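Local coordinates for archaeal flagellar ATP-binding protein FlaH (Methanocaldococcus jannaschii DSM 2661, PDB 4WIA) that probably binds ATP and magnesium as a P-loop ATPase component of the archaellum, the archaeal flagellum, at residues T38-L43 with I184-F189. Residues are numbered along the deposited sequence; the frame is centred on the assembly and turned at random.
With SO4 (sulfate ion), chain E; SO4 (sulfate ion), chain F.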
ATOM      1  N   THR A  38     -16.498   6.215 -25.452  1.00 57.80           N
ATOM      2  CA  THR A  38     -15.884   4.925 -25.593  1.00 56.58           C
ATOM      3  C   THR A  38     -15.048   4.548 -24.358  1.00 54.67           C
ATOM      4  O   THR A  38     -14.402   3.496 -24.344  1.00 53.16           O
ATOM      5  CB  THR A  38     -15.088   4.813 -26.913  1.00 57.03           C
ATOM      6  OG1 THR A  38     -13.932   5.664 -26.907  1.00 54.64           O
ATOM      7  CG2 THR A  38     -15.974   5.167 -28.095  1.00 62.46           C
ATOM      8  N   GLY A  39     -15.057   5.387 -23.321  1.00 53.23           N
ATOM      9  CA  GLY A  39     -14.421   5.021 -22.056  1.00 50.59           C
ATOM     10  C   GLY A  39     -13.031   5.558 -21.793  1.00 48.83           C
ATOM     11  O   GLY A  39     -12.360   5.113 -20.870  1.00 50.12           O
ATOM     12  N   LYS A  40     -12.584   6.545 -22.555  1.00 48.95           N
ATOM     13  CA  LYS A  40     -11.205   7.034 -22.423  1.00 46.78           C
ATOM     14  C   LYS A  40     -10.949   7.646 -21.066  1.00 43.47           C
ATOM     15  O   LYS A  40      -9.928   7.403 -20.427  1.00 42.58           O
ATOM     16  CB  LYS A  40     -10.905   8.092 -23.521  1.00 47.40           C
ATOM     17  CG  LYS A  40     -11.157   7.619 -24.955  1.00 50.38           C
ATOM     18  CD  LYS A  40     -10.657   8.629 -26.011  1.00 51.52           C
ATOM     19  CE  LYS A  40     -11.398   9.949 -25.993  1.00 50.37           C
ATOM     20  NZ  LYS A  40     -12.839   9.766 -26.263  1.00 52.98           N
ATOM     21  N   SER A  41     -11.880   8.490 -20.651  1.00 44.37           N
ATOM     22  CA  SER A  41     -11.778   9.193 -19.394  1.00 43.94           C
ATOM     23  C   SER A  41     -11.782   8.231 -18.212  1.00 40.56           C
ATOM     24  O   SER A  41     -10.930   8.280 -17.340  1.00 40.92           O
ATOM     25  CB  SER A  41     -12.969  10.187 -19.267  1.00 48.58           C
ATOM     26  OG  SER A  41     -12.758  11.350 -20.071  1.00 48.22           O
ATOM     27  N   VAL A  42     -12.722   7.322 -18.197  1.00 43.23           N
ATOM     28  CA  VAL A  42     -12.766   6.328 -17.089  1.00 43.72           C
ATOM     29  C   VAL A  42     -11.480   5.511 -16.993  1.00 42.37           C
ATOM     30  O   VAL A  42     -10.975   5.244 -15.927  1.00 40.86           O
ATOM     31  CB  VAL A  42     -13.982   5.411 -17.215  1.00 46.62           C
ATOM     32  CG1 VAL A  42     -13.873   4.273 -16.242  1.00 50.15           C
ATOM     33  CG2 VAL A  42     -15.245   6.189 -16.932  1.00 48.56           C
ATOM     34  N   LEU A  43     -10.882   5.218 -18.138  1.00 43.07           N
ATOM     35  CA  LEU A  43      -9.618   4.514 -18.145  1.00 42.48           C
ATOM     36  C   LEU A  43      -8.535   5.343 -17.537  1.00 42.59           C
ATOM     37  O   LEU A  43      -7.728   4.815 -16.772  1.00 40.58           O
ATOM     38  CB  LEU A  43      -9.251   4.185 -19.561  1.00 49.10           C
ATOM     39  CG  LEU A  43      -8.290   3.057 -19.809  1.00 55.49           C
ATOM     40  CD1 LEU A  43      -8.781   1.756 -19.172  1.00 56.98           C
ATOM     41  CD2 LEU A  43      -8.100   2.874 -21.309  1.00 59.16           C
ATOM     42  N   ILE A 184      -3.470   2.908 -27.323  1.00 46.61           N
ATOM     43  CA  ILE A 184      -4.639   2.181 -26.980  1.00 46.55           C
ATOM     44  C   ILE A 184      -5.806   2.800 -27.691  1.00 48.95           C
ATOM     45  O   ILE A 184      -6.055   4.012 -27.568  1.00 52.25           O
ATOM     46  CB  ILE A 184      -4.933   2.256 -25.478  1.00 43.77           C
ATOM     47  CG1 ILE A 184      -3.747   1.763 -24.691  1.00 42.76           C
ATOM     48  CG2 ILE A 184      -6.162   1.430 -25.160  1.00 45.94           C
ATOM     49  CD1 ILE A 184      -3.875   2.015 -23.193  1.00 41.55           C
ATOM     50  N   ARG A 185      -6.559   1.979 -28.406  1.00 51.65           N
ATOM     51  CA  ARG A 185      -7.768   2.444 -29.068  1.00 55.41           C
ATOM     52  C   ARG A 185      -9.011   1.902 -28.399  1.00 54.89           C
ATOM     53  O   ARG A 185      -9.117   0.697 -28.171  1.00 57.58           O
ATOM     54  CB  ARG A 185      -7.736   2.063 -30.552  1.00 60.37           C
ATOM     55  CG  ARG A 185      -9.028   2.340 -31.298  1.00 66.62           C
ATOM     56  CD  ARG A 185      -8.824   2.284 -32.785  1.00 75.29           C
ATOM     57  NE  ARG A 185     -10.068   2.009 -33.483  1.00 86.86           N
ATOM     58  CZ  ARG A 185     -10.925   2.931 -33.949  1.00 92.17           C
ATOM     59  NH1 ARG A 185     -10.703   4.243 -33.822  1.00 94.52           N
ATOM     60  NH2 ARG A 185     -12.031   2.527 -34.566  1.00 94.80           N
ATOM     61  N   THR A 186      -9.957   2.792 -28.114  1.00 56.49           N
ATOM     62  CA  THR A 186     -11.201   2.431 -27.444  1.00 59.01           C
ATOM     63  C   THR A 186     -12.399   2.481 -28.383  1.00 63.32           C
ATOM     64  O   THR A 186     -12.457   3.352 -29.234  1.00 66.08           O
ATOM     65  CB  THR A 186     -11.478   3.331 -26.239  1.00 56.30           C
ATOM     66  OG1 THR A 186     -11.480   4.692 -26.630  1.00 59.21           O
ATOM     67  CG2 THR A 186     -10.419   3.146 -25.207  1.00 54.45           C
ATOM     68  N   GLU A 187     -13.324   1.522 -28.221  1.00 65.97           N
ATOM     69  CA  GLU A 187     -14.625   1.510 -28.902  1.00 68.63           C
ATOM     70  C   GLU A 187     -15.711   0.913 -28.011  1.00 67.61           C
ATOM     71  O   GLU A 187     -15.438   0.295 -26.981  1.00 65.67           O
ATOM     72  CB  GLU A 187     -14.608   0.714 -30.217  1.00 74.44           C
ATOM     73  CG  GLU A 187     -13.696   1.306 -31.296  1.00 76.85           C
ATOM     74  CD  GLU A 187     -13.969   0.898 -32.749  1.00 81.00           C
ATOM     75  OE1 GLU A 187     -15.084   0.906 -33.297  1.00 85.42           O
ATOM     76  OE2 GLU A 187     -12.986   0.599 -33.418  1.00 86.88           O
ATOM     77  N   LEU A 188     -16.942   1.111 -28.436  1.00 66.62           N
ATOM     78  CA  LEU A 188     -18.064   0.460 -27.844  1.00 67.45           C
ATOM     79  C   LEU A 188     -18.474  -0.662 -28.765  1.00 68.51           C
ATOM     80  O   LEU A 188     -18.313  -0.568 -29.969  1.00 69.26           O
ATOM     81  CB  LEU A 188     -19.245   1.408 -27.714  1.00 70.63           C
ATOM     82  CG  LEU A 188     -19.146   2.502 -26.665  1.00 70.42           C
ATOM     83  CD1 LEU A 188     -20.443   3.315 -26.726  1.00 71.94           C
ATOM     84  CD2 LEU A 188     -18.917   1.972 -25.259  1.00 69.59           C
ATOM     85  N   PHE A 189     -18.978  -1.743 -28.188  1.00 67.20           N
ATOM     86  CA  PHE A 189     -19.565  -2.815 -28.974  1.00 69.70           C
ATOM     87  C   PHE A 189     -20.568  -3.518 -28.089  1.00 69.61           C
ATOM     88  O   PHE A 189     -20.523  -3.396 -26.857  1.00 65.87           O
ATOM     89  CB  PHE A 189     -18.493  -3.782 -29.485  1.00 68.77           C
ATOM     90  CG  PHE A 189     -17.948  -4.713 -28.409  1.00 66.19           C
ATOM     91  CD1 PHE A 189     -17.143  -4.239 -27.389  1.00 61.95           C
ATOM     92  CD2 PHE A 189     -18.259  -6.056 -28.433  1.00 68.41           C
ATOM     93  CE1 PHE A 189     -16.641  -5.081 -26.426  1.00 60.63           C
ATOM     94  CE2 PHE A 189     -17.776  -6.907 -27.463  1.00 66.53           C
ATOM     95  CZ  PHE A 189     -16.966  -6.424 -26.460  1.00 62.60           C
TER
HETATM   96  S   SO4 E 302     -15.012   8.970 -23.118  1.00 51.18           S
HETATM   97  O1  SO4 E 302     -14.501   8.135 -24.261  1.00 43.92           O
HETATM   98  O2  SO4 E 302     -15.926   8.168 -22.315  1.00 53.41           O
HETATM   99  O3  SO4 E 302     -13.996   9.415 -22.129  1.00 42.03           O
HETATM  100  O4  SO4 E 302     -15.703  10.014 -23.871  1.00 49.09           O
HETATM  101  S   SO4 F 303     -13.882  13.152 -25.981  1.00 62.41           S
HETATM  102  O1  SO4 F 303     -13.934  11.915 -26.775  1.00 62.14           O
HETATM  103  O2  SO4 F 303     -14.893  13.312 -24.889  1.00 54.89           O
HETATM  104  O3  SO4 F 303     -14.183  14.156 -27.037  1.00 67.10           O
HETATM  105  O4  SO4 F 303     -12.541  13.405 -25.329  1.00 53.64           O
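Thr38 and Thr186 each hold OG1 between the backbone N and the carbonyl carbon (chi1 68° and 56°), which points the two hydroxyls at one another. Thr186 OG1 donates a hydrogen bond to Thr38 OG1 at 2.7 Å, the one hydrogen bond between residues 38-43 and strand 184-189. Thr38 OG1 is also bonded to the carbonyl of Glu35, consistent with a relay from the strand through the Thr38 hydroxyl into the loop. The threonine's other branch, CG2, lies over the backbone of 186-188, 4.0 Å from Glu187 CA, with the Leu188 side chain beyond. Lys40 crosses Thr186 at about a right angle, its CG 3.4 Å from Thr186 OG1; bends at chi3 and chi4 then carry the ammonium group to O1 of the chain E sulfate, 3.1 Å from NZ. The same sulfate oxygen takes the Lys40 amide in a nearly straight bond (167°), while Ser41 N reaches O3 at 2.7 Å. This grip of amides and lysine on a tetrahedral anion is characteristic of a Walker A P-loop, and the sulfate probably marks a phosphate position of ATP. A valine in place of Thr38 would probably leave the Thr186 hydroxyl without its acceptor and the Glu35 carbonyl without this bond, weakening the tie between loop and strand. Within the fold, the P-loop leads from strand 29-33 into helix 40-53, and strand 182-191 runs parallel to 29-33 and antiparallel to 194-204, whose Asn197 side chain bonds the Thr38 carbonyl.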